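Local atomic coordinates of endo-beta-mannanase (Rhizomucor miehei, PDB entry 4QP0), a protein that probably hydrolyses internal beta-1,4-mannosidic linkages at random in mannans, galactomannans and glucomannans, as a secreted glycoside hydrolase of family 5. Residues F168-A173 with S211-A216; F255-E260 with V289-Y294. All coordinates share one frame; numbering follows the deposited sequence.

Interaction 1 (F168-A173 with S211-A216); sequences FGWEIA and SNHLVA
W170 and H213 each turn CG anti to the carbonyl carbon and beside the backbone N (chi1 -54° and -70°), which brings the indole NE1 alongside the imidazole. The W170 five-membered ring and the H213 ring have centroids 5.1 Å apart and planes inclined at 78°, an oblique pairing. W170 NE1 and H213 ND1 approach to 3.6 Å without bonding to each other; both are hydrogen-bonded to OD2 of D210, so this one carboxylate oxygen helps to set the rotation of both rings. H213 NE2 is held as well, by the carbonyl of D164.

Beyond the rings the backbones run parallel. W170 N donates to L214 O (2.9 Å), A216 N donates to W170 O (2.9 Å), and I172 N closes the pairing on A216 O at 3.2 Å. The carbonyl of W170 also receives the CA-H of V215, and that of A216 the CA-H of E171. G169, having no side chain, lets its CA come within 3.3 Å of L214 O, while a water between F168 O and L214 N makes only a doubtful bridge. F168 CE2 and L214 CD1 meet obliquely at 4.2 Å.

W170 and V215 occupy the sheet face packed against helices 136-151 and 192-209. On the other face, A216 CB lies 4.2 Å from OE2 of E171, a buried carboxylate whose OE1 is satisfied by R53 and T106. An aliphatic and aromatic outer face against helices, with E171 directed to the barrel interior beside L214 and A216, is the arrangement of neighbouring parallel strands in a TIM barrel, here the fourth and fifth of the family 5 glycoside hydrolase fold.

Interaction 2 (F255-E260 with V289-Y294); sequences FHLYPE and VIMEEY
H256 meets E292 at its ring edge and E293 over one face. Its NE2 donates to E292 OE2 at 2.9 Å in a fairly straight bond (159°), with the acceptor in the ring plane and met on its anti side. From E293, CB is 3.6 Å from the imidazole centroid, a CH-pi contact, and OE2 lies 3.1 Å from H256 CE1. The other oxygen, E293 OE1, accepts a short 2.5 Å bond from the hydroxyl of Y258, again on the anti side, the phenol ring and carboxylate planes being 77° apart.

A beta bulge brings the two consecutive glutamates to the same histidine. F255 pairs with M291 but H256 with E293, so that E292 is the extra residue; its N bonds to F255 O, and beyond it L257 N donates to E293 O at 2.7 Å. These are the sixth and seventh strands of the TIM barrel, and the glutamates sit near the C-terminal end of the seventh, where family 5 enzymes carry their nucleophile.

On the opposite face, toward helix 270-284, M291 CB rests over the F255 ring, 3.9 Å from its centroid. With CG anti to the backbone N (chi1 180°), M291 carries SD along this ring into an oblique Met-aromatic contact, and SD also touches L257 CB. V289 CG1 meets the edge of the F255 ring at CD2 (3.5 Å), and H278 stacks on this ring. Further out, R53 forms salt bridges with E292 OE1 and E293 OE2, and H256 ND1 is hydrogen-bonded to E175 OE2.

From the N terminus, the chain first enters interaction 1 at strand 167-171, runs through helix 192-209 and returns in strand 214-216, closing a loop of 37 intervening residues. Interaction 2 opens only afterwards, at strand 253-257, and is closed through helix 270-284 by strand 289-294. The two loops therefore follow in series, neither nesting nor crossing. Each joins adjacent parallel strands of a beta-alpha-beta unit in one barrel, with contact centres about 18 Å apart on opposite sides of the chain's centre. The interior brings them together: E171 OE2 and E292 OE1 are 2.6 Å apart, and R53 of strand 51-55 is their common partner.

Interaction 1 (F168-A173 with S211-A216)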
loop_
_atom_site.group_PDB
_atom_site.type_symbol
_atom_site.label_atom_id
_atom_site.label_comp_id
_atom_site.label_asym_id
_atom_site.label_seq_id
_atom_site.Cartn_x
_atom_site.Cartn_y
_atom_site.Cartn_z
ATOM N N PHE A 168 -7.459 5.434 -6.677
ATOM C CA PHE A 168 -6.196 6.117 -6.960
ATOM C C PHE A 168 -5.320 5.240 -7.838
ATOM O O PHE A 168 -4.808 5.691 -8.867
ATOM C CB PHE A 168 -5.471 6.410 -5.651
ATOM C CG PHE A 168 -4.244 7.269 -5.792
ATOM C CD1 PHE A 168 -4.269 8.599 -5.391
ATOM C CD2 PHE A 168 -3.044 6.736 -6.270
ATOM C CE1 PHE A 168 -3.140 9.398 -5.497
ATOM C CE2 PHE A 168 -1.912 7.531 -6.376
ATOM C CZ PHE A 168 -1.961 8.863 -5.984
ATOM N N GLY A 169 -5.137 3.988 -7.424
ATOM C CA GLY A 169 -4.295 3.075 -8.167
ATOM C C GLY A 169 -4.169 1.757 -7.453
ATOM O O GLY A 169 -4.543 1.640 -6.288
ATOM N N TRP A 170 -3.642 0.767 -8.168
ATOM C CA TRP A 170 -3.409 -0.584 -7.637
ATOM C C TRP A 170 -2.017 -0.809 -7.115
ATOM O O TRP A 170 -1.041 -0.358 -7.708
ATOM C CB TRP A 170 -3.674 -1.614 -8.726
ATOM C CG TRP A 170 -5.029 -1.464 -9.345
ATOM C CD1 TRP A 170 -5.330 -1.017 -10.624
ATOM C CD2 TRP A 170 -6.327 -1.735 -8.711
ATOM N NE1 TRP A 170 -6.691 -1.000 -10.829
ATOM C CE2 TRP A 170 -7.349 -1.420 -9.719
ATOM C CE3 TRP A 170 -6.729 -2.198 -7.462
ATOM C CZ2 TRP A 170 -8.707 -1.570 -9.463
ATOM C CZ3 TRP A 170 -8.101 -2.354 -7.216
ATOM C CH2 TRP A 170 -9.066 -2.046 -8.192
ATOM N N GLU A 171 -1.911 -1.533 -6.004
ATOM C CA GLU A 171 -0.622 -1.999 -5.527
ATOM C C GLU A 171 -0.597 -3.512 -5.560
ATOM O O GLU A 171 -1.533 -4.166 -5.084
ATOM C CB GLU A 171 -0.352 -1.506 -4.109
ATOM C CG GLU A 171 -0.415 -0.000 -3.960
ATOM C CD GLU A 171 0.393 0.495 -2.786
ATOM O OE1 GLU A 171 0.264 -0.076 -1.674
ATOM O OE2 GLU A 171 1.167 1.453 -2.989
ATOM N N ILE A 172 0.480 -4.055 -6.120
ATOM C CA ILE A 172 0.659 -5.507 -6.294
ATOM C C ILE A 172 0.564 -6.284 -4.974
ATOM O O ILE A 172 -0.280 -7.172 -4.827
ATOM C CB ILE A 172 2.007 -5.831 -6.986
ATOM C CG1 ILE A 172 2.019 -5.287 -8.422
ATOM C CG2 ILE A 172 2.279 -7.333 -6.958
ATOM C CD1 ILE A 172 3.396 -5.207 -9.052
ATOM N N ALA A 173 1.438 -5.944 -4.027
ATOM C CA ALA A 173 1.487 -6.606 -2.735
ATOM C C ALA A 173 2.070 -5.692 -1.669
ATOM O O ALA A 173 2.845 -4.786 -1.966
ATOM C CB ALA A 173 2.303 -7.882 -2.830
ATOM N N SER A 211 -6.243 0.202 -18.162
ATOM C CA SER A 211 -5.443 1.267 -18.756
ATOM C C SER A 211 -5.773 2.648 -18.168
ATOM O O SER A 211 -5.270 3.663 -18.644
ATOM C CB SER A 211 -5.628 1.277 -20.272
ATOM O OG SER A 211 -7.006 1.396 -20.595
ATOM N N ASN A 212 -6.613 2.692 -17.142
ATOM C CA ASN A 212 -6.989 3.979 -16.544
ATOM C C ASN A 212 -6.160 4.304 -15.316
ATOM O O ASN A 212 -5.824 5.456 -15.080
ATOM C CB ASN A 212 -8.486 4.022 -16.195
ATOM C CG ASN A 212 -9.378 3.661 -17.378
ATOM O OD1 ASN A 212 -9.119 4.055 -18.512
ATOM N ND2 ASN A 212 -10.435 2.907 -17.110
ATOM N N HIS A 213 -5.820 3.272 -14.551
ATOM C CA HIS A 213 -5.251 3.447 -13.227
ATOM C C HIS A 213 -3.760 3.364 -13.175
ATOM O O HIS A 213 -3.117 2.756 -14.037
ATOM C CB HIS A 213 -5.842 2.431 -12.258
ATOM C CG HIS A 213 -7.282 2.683 -11.920
ATOM N ND1 HIS A 213 -8.269 1.850 -12.297
ATOM C CD2 HIS A 213 -7.887 3.723 -11.217
ATOM C CE1 HIS A 213 -9.445 2.323 -11.854
ATOM N NE2 HIS A 213 -9.211 3.472 -11.197
ATOM N N LEU A 214 -3.206 3.980 -12.135
ATOM C CA LEU A 214 -1.790 3.868 -11.830
ATOM C C LEU A 214 -1.510 2.538 -11.151
ATOM O O LEU A 214 -2.401 1.921 -10.552
ATOM C CB LEU A 214 -1.326 5.025 -10.940
ATOM C CG LEU A 214 -1.609 6.440 -11.438
ATOM C CD1 LEU A 214 -1.052 7.439 -10.442
ATOM C CD2 LEU A 214 -1.020 6.682 -12.820
ATOM N N VAL A 215 -0.265 2.097 -11.255
ATOM C CA VAL A 215 0.157 0.864 -10.611
ATOM C C VAL A 215 1.458 1.137 -9.868
ATOM O O VAL A 215 2.334 1.828 -10.386
ATOM C CB VAL A 215 0.331 -0.291 -11.633
ATOM C CG1 VAL A 215 0.667 -1.605 -10.936
ATOM C CG2 VAL A 215 -0.936 -0.452 -12.448
ATOM N N ALA A 216 1.553 0.612 -8.647
ATOM C CA ALA A 216 2.796 0.601 -7.879
ATOM C C ALA A 216 2.986 -0.769 -7.236
ATOM O O ALA A 216 2.169 -1.666 -7.442
ATOM C CB ALA A 216 2.789 1.696 -6.831
HETATM O O HOH W 1 -5.283 6.526 -11.192
#

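Interaction 2 (F255-E260 with V289-Y294)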
loop_
_atom_site.group_PDB
_atom_site.type_symbol
_atom_site.label_atom_id
_atom_site.label_comp_id
_atom_site.label_asym_id
_atom_site.label_seq_id
_atom_site.Cartn_x
_atom_site.Cartn_y
_atom_site.Cartn_z
ATOM N N PHE A 255 7.631 3.733 -0.651
ATOM C CA PHE A 255 8.479 3.353 0.462
ATOM C C PHE A 255 7.828 3.598 1.835
ATOM O O PHE A 255 6.924 4.431 1.993
ATOM C CB PHE A 255 9.872 3.988 0.349
ATOM C CG PHE A 255 9.936 5.443 0.742
ATOM C CD1 PHE A 255 10.482 5.818 1.963
ATOM C CD2 PHE A 255 9.492 6.440 -0.121
ATOM C CE1 PHE A 255 10.574 7.155 2.326
ATOM C CE2 PHE A 255 9.579 7.784 0.237
ATOM C CZ PHE A 255 10.127 8.138 1.459
ATOM N N HIS A 256 8.291 2.834 2.817
ATOM C CA HIS A 256 7.754 2.869 4.163
ATOM C C HIS A 256 8.830 3.330 5.092
ATOM O O HIS A 256 10.011 3.271 4.756
ATOM C CB HIS A 256 7.270 1.478 4.562
ATOM C CG HIS A 256 6.170 0.936 3.677
ATOM N ND1 HIS A 256 5.319 -0.020 4.085
ATOM C CD2 HIS A 256 5.787 1.272 2.379
ATOM C CE1 HIS A 256 4.448 -0.294 3.095
ATOM N NE2 HIS A 256 4.738 0.495 2.053
ATOM N N LEU A 257 8.430 3.805 6.266
ATOM C CA LEU A 257 9.377 4.237 7.290
ATOM C C LEU A 257 9.007 3.694 8.669
ATOM O O LEU A 257 7.995 4.083 9.251
ATOM C CB LEU A 257 9.508 5.766 7.303
ATOM C CG LEU A 257 10.447 6.413 8.336
ATOM C CD1 LEU A 257 11.853 5.827 8.255
ATOM C CD2 LEU A 257 10.484 7.926 8.160
ATOM N N TYR A 258 9.842 2.780 9.169
ATOM C CA TYR A 258 9.691 2.193 10.502
ATOM C C TYR A 258 11.054 2.022 11.182
ATOM O O TYR A 258 11.636 0.923 11.155
ATOM C CB TYR A 258 8.944 0.851 10.426
ATOM C CG TYR A 258 7.481 0.990 10.059
ATOM C CD1 TYR A 258 6.542 1.408 11.006
ATOM C CD2 TYR A 258 7.040 0.723 8.765
ATOM C CE1 TYR A 258 5.206 1.549 10.679
ATOM C CE2 TYR A 258 5.705 0.855 8.431
ATOM C CZ TYR A 258 4.791 1.270 9.391
ATOM O OH TYR A 258 3.454 1.406 9.064
ATOM N N PRO A 259 11.574 3.113 11.790
ATOM C CA PRO A 259 12.920 3.077 12.382
ATOM C C PRO A 259 13.051 2.134 13.580
ATOM O O PRO A 259 14.119 1.553 13.774
ATOM C CB PRO A 259 13.170 4.530 12.807
ATOM C CG PRO A 259 11.827 5.159 12.885
ATOM C CD PRO A 259 10.966 4.454 11.880
ATOM N N GLU A 260 11.979 1.982 14.363
ATOM C CA GLU A 260 11.990 1.101 15.541
ATOM C C GLU A 260 12.059 -0.366 15.137
ATOM O O GLU A 260 12.854 -1.123 15.688
ATOM C CB GLU A 260 10.775 1.355 16.432
ATOM C CG GLU A 260 10.720 2.760 17.009
ATOM C CD GLU A 260 9.418 3.032 17.738
ATOM O OE1 GLU A 260 8.372 3.202 17.070
ATOM O OE2 GLU A 260 9.440 3.082 18.988
ATOM N N VAL A 289 7.201 9.460 -6.074
ATOM C CA VAL A 289 7.421 8.493 -5.016
ATOM C C VAL A 289 6.550 8.922 -3.838
ATOM O O VAL A 289 6.292 10.115 -3.642
ATOM C CB VAL A 289 8.917 8.384 -4.641
ATOM C CG1 VAL A 289 9.127 7.400 -3.504
ATOM C CG2 VAL A 289 9.731 7.934 -5.845
ATOM N N ILE A 290 6.069 7.934 -3.089
ATOM C CA ILE A 290 5.204 8.180 -1.951
ATOM C C ILE A 290 5.692 7.382 -0.744
ATOM O O ILE A 290 5.918 6.166 -0.828
ATOM C CB ILE A 290 3.719 7.870 -2.289
ATOM C CG1 ILE A 290 2.787 8.260 -1.133
ATOM C CG2 ILE A 290 3.534 6.414 -2.712
ATOM C CD1 ILE A 290 1.335 7.876 -1.345
ATOM N N MET A 291 5.900 8.087 0.366
ATOM C CA MET A 291 6.155 7.446 1.647
ATOM C C MET A 291 4.791 7.044 2.161
ATOM O O MET A 291 4.133 7.789 2.889
ATOM C CB MET A 291 6.854 8.390 2.618
ATOM C CG MET A 291 7.144 7.771 3.975
ATOM S SD MET A 291 8.377 8.699 4.899
ATOM C CE MET A 291 7.489 10.196 5.340
ATOM N N GLU A 292 4.349 5.864 1.744
ATOM C CA GLU A 292 2.947 5.512 1.909
ATOM C C GLU A 292 2.656 4.888 3.262
ATOM O O GLU A 292 1.491 4.737 3.629
ATOM C CB GLU A 292 2.506 4.586 0.788
ATOM C CG GLU A 292 3.317 3.305 0.708
ATOM C CD GLU A 292 2.620 2.275 -0.136
ATOM O OE1 GLU A 292 1.579 2.635 -0.722
ATOM O OE2 GLU A 292 3.103 1.120 -0.215
ATOM N N GLU A 293 3.712 4.501 3.976
ATOM C CA GLU A 293 3.608 4.096 5.373
ATOM C C GLU A 293 4.714 4.759 6.168
ATOM O O GLU A 293 5.882 4.713 5.779
ATOM C CB GLU A 293 3.735 2.582 5.542
ATOM C CG GLU A 293 2.427 1.818 5.477
ATOM C CD GLU A 293 2.575 0.346 5.858
ATOM O OE1 GLU A 293 3.120 0.043 6.945
ATOM O OE2 GLU A 293 2.125 -0.515 5.070
ATOM N N TYR A 294 4.337 5.398 7.267
ATOM C CA TYR A 294 5.304 5.751 8.298
ATOM C C TYR A 294 4.650 5.744 9.658
ATOM O O TYR A 294 3.441 5.971 9.774
ATOM C CB TYR A 294 6.043 7.062 8.005
ATOM C CG TYR A 294 5.211 8.304 7.953
ATOM C CD1 TYR A 294 5.096 9.134 9.067
ATOM C CD2 TYR A 294 4.578 8.688 6.776
ATOM C CE1 TYR A 294 4.349 10.303 9.016
ATOM C CE2 TYR A 294 3.826 9.845 6.714
ATOM C CZ TYR A 294 3.715 10.653 7.833
ATOM O OH TYR A 294 2.964 11.801 7.772
#